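Local atomic coordinates of methylmalonyl-CoA epimerase, mitochondrial (Homo sapiens, PDB entry 3RMU), a protein that interconverts the (R) and (S) epimers of methylmalonyl-CoA in mitochondrial propionyl-CoA metabolism and carries a bound cobalt ion. Residues L6-I11 with K53-H58; L27-S32 with V45-G50; H79-E84 with G125-E130. One frame throughout, in Å; residues are numbered along the deposited sequence.

Contact 1 (L6-I11 with K53-H58); sequences LNHVAI and KMELLH. With CO (cobalt (II) ion), chain E.
Two neighbouring parallel strands of the vicinal oxygen chelate (VOC) sheet pair here, in the buried middle of the glyoxalase-type fold, and one face of the pair carries part of the cobalt site. His8, Ala10 and Glu55 point to the metal face; Val9, Ile11, Met54 and Leu56 point to the other, toward helix 16-26 and the second subunit, whose Val9 packs on Val9. Val9 and Ile11 each give their N-H to, and take one from, segment 53-58 in the staggered parallel pattern; the Ile11 N to Glu55 O bond is 2.8 Å long. His8 binds cobalt through NE2 at 2.0 Å. Its CG sits in the crowded position between the backbone N and the carbonyl carbon (chi1 57°), from which NE2 reaches the metal. The ring's rotation is held at the nitrogen away from the metal: ND1 donates a hydrogen bond to Asn7 OD1 at 2.7 Å, in the ring plane and on a lone pair. A classic beta bulge places both Asn7 and His8 opposite Cys82. The extended Glu55 side chain lays its carboxylate over one face of the imidazole, the two planes 13° apart. OE2 lies 3.2 Å from His8 ND1, stacked above it without a hydrogen bond, and is bonded instead to His112 and to a water shared with Asn7. This negative charge probably makes the histidine a stronger metal donor. Glu55 OE1 accepts a hydrogen bond from cobalt-bound water 3 at 2.7 Å.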
loop_
_atom_site.group_PDB
_atom_site.type_symbol
_atom_site.label_atom_id
_atom_site.label_comp_id
_atom_site.label_asym_id
_atom_site.label_seq_id
_atom_site.Cartn_x
_atom_site.Cartn_y
_atom_site.Cartn_z
ATOM N N LEU A 6 6.563 8.309 -2.280
ATOM C CA LEU A 6 5.466 7.760 -1.506
ATOM C C LEU A 6 5.647 8.220 -0.074
ATOM O O LEU A 6 6.588 7.840 0.591
ATOM C CB LEU A 6 5.419 6.234 -1.587
ATOM C CG LEU A 6 4.264 5.601 -0.798
ATOM C CD1 LEU A 6 3.100 5.619 -1.705
ATOM C CD2 LEU A 6 4.635 4.184 -0.374
ATOM N N ASN A 7 4.745 9.070 0.381
ATOM C CA ASN A 7 4.713 9.568 1.745
ATOM C C ASN A 7 4.221 8.485 2.735
ATOM O O ASN A 7 4.857 8.238 3.730
ATOM C CB ASN A 7 3.875 10.838 1.792
ATOM C CG ASN A 7 3.798 11.427 3.154
ATOM O OD1 ASN A 7 3.086 10.937 4.034
ATOM N ND2 ASN A 7 4.542 12.512 3.351
ATOM N N HIS A 8 3.118 7.811 2.444
ATOM C CA HIS A 8 2.651 6.730 3.304
ATOM C C HIS A 8 1.772 5.753 2.563
ATOM O O HIS A 8 1.218 6.093 1.496
ATOM C CB HIS A 8 1.892 7.265 4.561
ATOM C CG HIS A 8 0.696 8.152 4.299
ATOM N ND1 HIS A 8 0.789 9.523 4.257
ATOM C CD2 HIS A 8 -0.644 7.872 4.257
ATOM C CE1 HIS A 8 -0.423 10.044 4.099
ATOM N NE2 HIS A 8 -1.311 9.057 4.075
ATOM N N VAL A 9 1.677 4.552 3.127
ATOM C CA VAL A 9 0.632 3.602 2.777
ATOM C C VAL A 9 -0.254 3.599 3.991
ATOM O O VAL A 9 0.251 3.447 5.097
ATOM C CB VAL A 9 1.167 2.201 2.476
ATOM C CG1 VAL A 9 0.001 1.227 2.291
ATOM C CG2 VAL A 9 1.953 2.231 1.235
ATOM N N ALA A 10 -1.561 3.795 3.819
ATOM C CA ALA A 10 -2.512 3.859 4.954
ATOM C C ALA A 10 -3.222 2.501 5.050
ATOM O O ALA A 10 -3.736 2.006 4.057
ATOM C CB ALA A 10 -3.628 4.905 4.725
ATOM N N ILE A 11 -3.229 1.942 6.246
ATOM C CA ILE A 11 -3.917 0.664 6.543
ATOM C C ILE A 11 -4.967 0.928 7.596
ATOM O O ILE A 11 -4.641 1.461 8.658
ATOM C CB ILE A 11 -2.927 -0.427 7.108
ATOM C CG1 ILE A 11 -1.663 -0.582 6.269
ATOM C CG2 ILE A 11 -3.677 -1.789 7.325
ATOM C CD1 ILE A 11 -1.829 -0.893 4.854
ATOM N N LYS A 53 6.507 5.614 5.439
ATOM C CA LYS A 53 5.752 5.162 6.585
ATOM C C LYS A 53 4.476 4.466 6.231
ATOM O O LYS A 53 3.903 4.697 5.170
ATOM C CB LYS A 53 5.342 6.373 7.420
ATOM C CG LYS A 53 6.492 7.105 7.881
ATOM C CD LYS A 53 6.196 8.230 8.778
ATOM C CE LYS A 53 7.374 8.451 9.667
ATOM N NZ LYS A 53 7.825 9.825 9.482
ATOM N N MET A 54 4.054 3.605 7.151
ATOM C CA MET A 54 2.729 3.042 7.129
ATOM C C MET A 54 1.943 3.836 8.155
ATOM O O MET A 54 2.435 4.088 9.251
ATOM C CB MET A 54 2.726 1.560 7.519
ATOM C CG MET A 54 3.599 0.651 6.693
ATOM S SD MET A 54 3.637 -1.049 7.330
ATOM C CE MET A 54 1.932 -1.565 7.153
ATOM N N GLU A 55 0.731 4.238 7.814
ATOM C CA GLU A 55 -0.132 4.942 8.775
ATOM C C GLU A 55 -1.210 3.937 9.080
ATOM O O GLU A 55 -2.012 3.588 8.201
ATOM C CB GLU A 55 -0.730 6.217 8.224
ATOM C CG GLU A 55 0.373 7.291 7.919
ATOM C CD GLU A 55 -0.150 8.703 7.683
ATOM O OE1 GLU A 55 -1.386 8.917 7.767
ATOM O OE2 GLU A 55 0.721 9.587 7.421
ATOM N N LEU A 56 -1.198 3.425 10.313
ATOM C CA LEU A 56 -2.259 2.535 10.771
ATOM C C LEU A 56 -3.400 3.393 11.340
ATOM O O LEU A 56 -3.194 4.221 12.230
ATOM C CB LEU A 56 -1.721 1.569 11.850
ATOM C CG LEU A 56 -0.445 0.771 11.576
ATOM C CD1 LEU A 56 -0.004 -0.019 12.834
ATOM C CD2 LEU A 56 -0.659 -0.156 10.403
ATOM N N LEU A 57 -4.628 3.165 10.870
ATOM C CA LEU A 57 -5.716 4.105 11.107
ATOM C C LEU A 57 -6.860 3.357 11.742
ATOM O O LEU A 57 -7.145 2.241 11.326
ATOM C CB LEU A 57 -6.226 4.676 9.782
ATOM C CG LEU A 57 -5.216 5.510 8.976
ATOM C CD1 LEU A 57 -5.870 5.985 7.653
ATOM C CD2 LEU A 57 -4.732 6.674 9.808
ATOM N N HIS A 58 -7.489 3.996 12.722
ATOM C CA HIS A 58 -8.726 3.487 13.332
ATOM C C HIS A 58 -9.701 4.642 13.553
ATOM O O HIS A 58 -9.274 5.745 13.893
ATOM C CB HIS A 58 -8.417 2.776 14.652
ATOM C CG HIS A 58 -9.601 2.080 15.234
ATOM N ND1 HIS A 58 -10.044 0.858 14.771
ATOM C CD2 HIS A 58 -10.462 2.452 16.207
ATOM C CE1 HIS A 58 -11.119 0.500 15.452
ATOM N NE2 HIS A 58 -11.386 1.445 16.336
HETATM CO CO CO E . -3.258 9.538 4.142
HETATM O O HOH W 1 3.310 9.617 6.936
HETATM O O HOH W 2 -2.930 11.236 5.751
HETATM O O HOH W 3 -3.485 8.466 6.203
HETATM O O HOH W 4 -5.022 10.739 5.064
#

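Contact 2 (L27-S32 with V45-G50). With EDO (1,2-ethanediol), chain N.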
loop_
_atom_site.group_PDB
_atom_site.type_symbol
_atom_site.label_atom_id
_atom_site.label_comp_id
_atom_site.label_asym_id
_atom_site.label_seq_id
_atom_site.Cartn_x
_atom_site.Cartn_y
_atom_site.Cartn_z
ATOM N N LEU A 27 7.167 -7.906 14.238
ATOM C CA LEU A 27 8.085 -7.594 13.143
ATOM C C LEU A 27 9.338 -6.789 13.522
ATOM O O LEU A 27 10.298 -6.735 12.754
ATOM C CB LEU A 27 7.353 -6.925 11.989
ATOM C CG LEU A 27 6.317 -7.766 11.249
ATOM C CD1 LEU A 27 5.810 -7.003 10.019
ATOM C CD2 LEU A 27 6.861 -9.155 10.884
ATOM N N GLY A 28 9.332 -6.127 14.659
ATOM C CA GLY A 28 10.509 -5.327 15.078
ATOM C C GLY A 28 10.637 -3.961 14.383
ATOM O O GLY A 28 11.763 -3.453 14.196
ATOM N N ALA A 29 9.494 -3.386 14.002
ATOM C CA ALA A 29 9.408 -2.034 13.414
ATOM C C ALA A 29 9.508 -0.923 14.466
ATOM O O ALA A 29 9.206 -1.110 15.672
ATOM C CB ALA A 29 8.106 -1.866 12.628
ATOM N N GLN A 30 9.894 0.257 13.990
ATOM C CA GLN A 30 9.813 1.464 14.790
ATOM C C GLN A 30 8.403 1.979 14.667
ATOM O O GLN A 30 7.936 2.249 13.572
ATOM C CB GLN A 30 10.811 2.508 14.278
ATOM C CG GLN A 30 10.883 3.740 15.150
ATOM C CD GLN A 30 11.950 4.712 14.685
ATOM O OE1 GLN A 30 11.648 5.713 14.040
ATOM N NE2 GLN A 30 13.212 4.423 15.023
ATOM N N VAL A 31 7.721 2.109 15.794
ATOM C CA VAL A 31 6.311 2.432 15.775
ATOM C C VAL A 31 6.044 3.574 16.780
ATOM O O VAL A 31 6.583 3.579 17.893
ATOM C CB VAL A 31 5.493 1.158 16.120
ATOM C CG1 VAL A 31 4.058 1.461 16.273
ATOM C CG2 VAL A 31 5.727 0.032 15.056
ATOM N N SER A 32 5.217 4.530 16.370
ATOM C CA SER A 32 4.832 5.661 17.211
ATOM C C SER A 32 3.781 5.248 18.224
ATOM O O SER A 32 3.109 4.242 18.070
ATOM C CB SER A 32 4.283 6.818 16.378
ATOM O OG SER A 32 2.939 6.574 15.922
ATOM N N VAL A 45 -1.329 5.360 14.074
ATOM C CA VAL A 45 0.036 5.010 14.504
ATOM C C VAL A 45 0.890 5.005 13.228
ATOM O O VAL A 45 0.502 4.482 12.178
ATOM C CB VAL A 45 0.107 3.637 15.254
ATOM C CG1 VAL A 45 1.510 2.992 15.213
ATOM C CG2 VAL A 45 -0.413 3.705 16.712
ATOM N N PHE A 46 2.063 5.614 13.338
ATOM C CA PHE A 46 3.040 5.682 12.265
ATOM C C PHE A 46 4.056 4.565 12.425
ATOM O O PHE A 46 4.650 4.428 13.491
ATOM C CB PHE A 46 3.774 7.040 12.329
ATOM C CG PHE A 46 2.877 8.202 12.161
ATOM C CD1 PHE A 46 2.470 8.598 10.882
ATOM C CD2 PHE A 46 2.367 8.881 13.272
ATOM C CE1 PHE A 46 1.581 9.687 10.711
ATOM C CE2 PHE A 46 1.486 9.947 13.109
ATOM C CZ PHE A 46 1.082 10.347 11.815
ATOM N N VAL A 47 4.216 3.744 11.385
ATOM C CA VAL A 47 5.274 2.733 11.358
ATOM C C VAL A 47 6.364 3.272 10.444
ATOM O O VAL A 47 6.111 3.501 9.277
ATOM C CB VAL A 47 4.780 1.408 10.854
ATOM C CG1 VAL A 47 5.941 0.401 10.794
ATOM C CG2 VAL A 47 3.634 0.920 11.750
ATOM N N ASN A 48 7.533 3.549 11.003
ATOM C CA ASN A 48 8.589 4.206 10.238
ATOM C C ASN A 48 9.509 3.144 9.651
ATOM O O ASN A 48 10.295 2.560 10.363
ATOM C CB ASN A 48 9.358 5.180 11.100
ATOM C CG ASN A 48 10.531 5.869 10.344
ATOM O OD1 ASN A 48 10.645 5.777 9.123
ATOM N ND2 ASN A 48 11.387 6.562 11.087
ATOM N N LEU A 49 9.360 2.892 8.351
ATOM C CA LEU A 49 10.222 1.958 7.636
ATOM C C LEU A 49 11.495 2.584 7.019
ATOM O O LEU A 49 12.202 1.881 6.284
ATOM C CB LEU A 49 9.427 1.160 6.604
ATOM C CG LEU A 49 8.181 0.404 7.079
ATOM C CD1 LEU A 49 7.444 -0.199 5.925
ATOM C CD2 LEU A 49 8.564 -0.683 8.130
ATOM N N GLY A 50 11.819 3.837 7.392
ATOM C CA GLY A 50 13.023 4.524 6.949
ATOM C C GLY A 50 12.819 5.267 5.644
ATOM O O GLY A 50 13.101 6.474 5.554
HETATM C C1 EDO N . 11.331 -9.675 11.193
HETATM O O1 EDO N . 12.037 -8.536 11.696
HETATM C C2 EDO N . 11.093 -10.692 12.324
HETATM O O2 EDO N . 12.311 -11.327 12.779
HETATM O O HOH W 5 10.817 0.052 11.279
#
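The antiparallel beta hairpin of strands 30-37 and 42-48, at one edge of the glyoxalase-type sheet within this chain, is joined here where its outer strand leaves helix 16-26 through Gly28, a residue with positive phi. Val31 faces Val47 in a non-hydrogen-bonded pair with CA atoms 4.5 Å apart. On one side of this pair Asn48 N donates to Gln30 O, and on the other Ser32 N donates to Phe46 O at 2.9 Å, each nearly along the C=O axis. The reciprocal bonds are replaced. Water 5 joins Gln30 N to Asn48 O, while Ser32 OG, in the crowded position between the backbone N and the carbonyl carbon (chi1 76°), accepts from Phe46 N at 2.9 Å in an almost straight bond. The same hydroxyl oxygen lies at the edge of the Phe46 ring, near its plane and 3.6 Å from CD2. On the apolar side, the methyls of Val31 and Val47 lie alongside each other, and Ala29 CB touches Val47 CG1 at 3.6 Å; Tyr23 and Lys24 of helix 16-26 cover Val31, and Leu3 of the second subunit reaches Ala29. On the polar side, Gln30 and Asn48 run side by side in the same direction, both with CG anti to the backbone N. Their amide planes are 67° apart, and Asn48 ND2 approaches Gln30 OE1 from above the carbonyl plane, at 3.1 Å. The other end of that asparagine amide closes an Asx turn, OD1 accepting from Gly50 N at 2.9 Å.

Contact 3 (H79-E84 with G125-E130). With CO (cobalt (II) ion), chain E.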
loop_
_atom_site.group_PDB
_atom_site.type_symbol
_atom_site.label_atom_id
_atom_site.label_comp_id
_atom_site.label_asym_id
_atom_site.label_seq_id
_atom_site.Cartn_x
_atom_site.Cartn_y
_atom_site.Cartn_z
ATOM N N HIS A 79 -5.973 0.984 2.732
ATOM C CA HIS A 79 -7.019 1.970 2.491
ATOM C C HIS A 79 -6.588 2.976 1.400
ATOM O O HIS A 79 -7.379 3.281 0.514
ATOM C CB HIS A 79 -7.398 2.692 3.779
ATOM C CG HIS A 79 -8.519 3.654 3.602
ATOM N ND1 HIS A 79 -8.331 5.004 3.426
ATOM C CD2 HIS A 79 -9.861 3.453 3.575
ATOM C CE1 HIS A 79 -9.498 5.591 3.248
ATOM N NE2 HIS A 79 -10.444 4.671 3.342
ATOM N N HIS A 80 -5.372 3.537 1.466
ATOM C CA HIS A 80 -4.922 4.463 0.405
ATOM C C HIS A 80 -3.405 4.503 0.324
ATOM O O HIS A 80 -2.730 4.050 1.241
ATOM C CB HIS A 80 -5.503 5.902 0.537
ATOM C CG HIS A 80 -5.083 6.695 1.751
ATOM N ND1 HIS A 80 -5.808 6.694 2.922
ATOM C CD2 HIS A 80 -4.061 7.580 1.947
ATOM C CE1 HIS A 80 -5.242 7.517 3.789
ATOM N NE2 HIS A 80 -4.183 8.076 3.230
ATOM N N ILE A 81 -2.888 5.069 -0.755
ATOM C CA ILE A 81 -1.467 5.444 -0.824
ATOM C C ILE A 81 -1.389 6.951 -0.932
ATOM O O ILE A 81 -2.264 7.589 -1.535
ATOM C CB ILE A 81 -0.772 4.760 -1.996
ATOM C CG1 ILE A 81 -1.487 5.042 -3.341
ATOM C CG2 ILE A 81 -0.720 3.221 -1.752
ATOM C CD1 ILE A 81 -0.704 4.534 -4.589
ATOM N N CYS A 82 -0.346 7.546 -0.374
ATOM C CA CYS A 82 -0.207 8.956 -0.451
ATOM C C CYS A 82 1.090 9.292 -1.155
ATOM O O CYS A 82 2.164 8.887 -0.715
ATOM C CB CYS A 82 -0.249 9.609 0.921
ATOM S SG CYS A 82 0.119 11.374 0.883
ATOM N N ILE A 83 0.966 10.010 -2.262
ATOM C CA ILE A 83 2.123 10.423 -3.050
ATOM C C ILE A 83 2.294 11.953 -3.019
ATOM O O ILE A 83 1.329 12.735 -3.132
ATOM C CB ILE A 83 2.032 9.895 -4.521
ATOM C CG1 ILE A 83 1.731 8.400 -4.567
ATOM C CG2 ILE A 83 3.341 10.196 -5.335
ATOM C CD1 ILE A 83 1.532 7.858 -5.990
ATOM N N GLU A 84 3.537 12.390 -2.877
ATOM C CA GLU A 84 3.817 13.806 -2.815
ATOM C C GLU A 84 3.817 14.451 -4.189
ATOM O O GLU A 84 4.129 13.819 -5.197
ATOM C CB GLU A 84 5.136 14.074 -2.096
ATOM C CG GLU A 84 5.036 13.642 -0.642
ATOM C CD GLU A 84 6.288 13.859 0.146
ATOM O OE1 GLU A 84 7.250 14.450 -0.385
ATOM O OE2 GLU A 84 6.311 13.420 1.310
ATOM N N GLY A 125 -6.462 3.069 -12.288
ATOM C CA GLY A 125 -5.290 3.095 -11.399
ATOM C C GLY A 125 -5.287 2.116 -10.221
ATOM O O GLY A 125 -4.282 2.017 -9.491
ATOM N N GLY A 126 -6.408 1.424 -10.005
ATOM C CA GLY A 126 -6.507 0.347 -9.007
ATOM C C GLY A 126 -6.670 0.669 -7.509
ATOM O O GLY A 126 -7.100 -0.210 -6.765
ATOM N N VAL A 127 -6.343 1.892 -7.059
ATOM C CA VAL A 127 -6.325 2.244 -5.625
ATOM C C VAL A 127 -6.815 3.677 -5.324
ATOM O O VAL A 127 -6.746 4.546 -6.201
ATOM C CB VAL A 127 -4.875 2.134 -5.090
ATOM C CG1 VAL A 127 -3.972 3.149 -5.773
ATOM C CG2 VAL A 127 -4.829 2.340 -3.608
ATOM N N LEU A 128 -7.237 3.952 -4.078
ATOM C CA LEU A 128 -7.445 5.345 -3.626
ATOM C C LEU A 128 -6.116 6.037 -3.436
ATOM O O LEU A 128 -5.287 5.600 -2.634
ATOM C CB LEU A 128 -8.291 5.409 -2.355
ATOM C CG LEU A 128 -8.455 6.783 -1.696
ATOM C CD1 LEU A 128 -9.283 7.738 -2.562
ATOM C CD2 LEU A 128 -9.148 6.637 -0.338
ATOM N N VAL A 129 -5.917 7.118 -4.170
ATOM C CA VAL A 129 -4.657 7.845 -4.152
ATOM C C VAL A 129 -4.855 9.234 -3.550
ATOM O O VAL A 129 -5.714 9.994 -3.987
ATOM C CB VAL A 129 -4.032 7.965 -5.532
ATOM C CG1 VAL A 129 -2.740 8.810 -5.458
ATOM C CG2 VAL A 129 -3.765 6.558 -6.165
ATOM N N GLU A 130 -4.057 9.538 -2.525
ATOM C CA GLU A 130 -4.041 10.880 -1.883
ATOM C C GLU A 130 -2.794 11.547 -2.436
ATOM O O GLU A 130 -1.734 10.923 -2.510
ATOM C CB GLU A 130 -3.910 10.665 -0.376
ATOM C CG GLU A 130 -3.668 11.887 0.490
ATOM C CD GLU A 130 -3.541 11.568 1.993
ATOM O OE1 GLU A 130 -3.282 10.405 2.499
ATOM O OE2 GLU A 130 -3.758 12.580 2.719
HETATM CO CO CO E . -3.258 9.538 4.142
HETATM O O HOH W 6 -7.808 1.933 -2.060
HETATM O O HOH W 4 -5.022 10.739 5.064
HETATM O O HOH W 2 -2.930 11.236 5.751
HETATM O O HOH W 3 -3.485 8.466 6.203
#
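Cobalt is held here by two protein ligands from adjacent parallel strands of the VOC fold: His80 through NE2 at 2.0 Å and Glu130 through OE1 at 1.9 Å. His8 and three waters complete six ligands. The imidazole and carboxylate planes stand 67° apart, and the 2.6 Å between His80 NE2 and Glu130 OE1 reflects their shared metal. Glu130 reaches the ion with an extended chain, CG anti to the backbone N (chi1 171°), and binds by one oxygen; OE2 is 3.4 Å from the cobalt and takes weak bonds from two metal-bound waters. Cys82 SG lies against Glu130 CG and CD. His80 CG occupies the crowded position between the backbone N and the carbonyl carbon, and the ring's rotation is fixed by its neighbour: ND1 donates to His79 ND1 in a virtually straight bond of 3.1 Å, in the plane of both rings. The two histidines form a classic beta bulge, both facing Ala10. Further out, Leu128 CD2 touches His79 CE1 and His80 CB, while Phe118 meets the His80 ring edge-to-face. The backbone ladder beneath runs from Leu128 O through the backbone N and O of Glu130 to Ile83 N; Glu130 N to Ile81 O, at 2.8 Å, is almost perfectly straight. Behind the ladder, Ile81 rests on Val127 and Val129, a layer met by Met54 and Tyr23 of the second subunit. Toward the start of the pairing, water 6 joins His79 O to Leu128 N, 2.9 Å from each.

How the contacts relate
All three contacts lie in one mixed sheet, whose strands run in the order 30-37, 42-48, 53-59, 3-12, 77-85, 129-133 across this region. Contact 2 is nested in the loop closed by contact 1, and contact 3 follows both along the chain. The centres of contacts 1 and 3 are 10 Å apart; backbone bonds between strands 3-12 and 77-85 join them. Contact 1 supplies one protein ligand to the cobalt and contact 3 two, so three adjacent strands provide the ligands and 53-59 adds a second-shell carboxylate. Contact 2, also centred 10 Å from contact 1, extends the sheet outward through strand 42-48 and is about 20 Å from contact 3, centre to centre. All three also touch the second subunit.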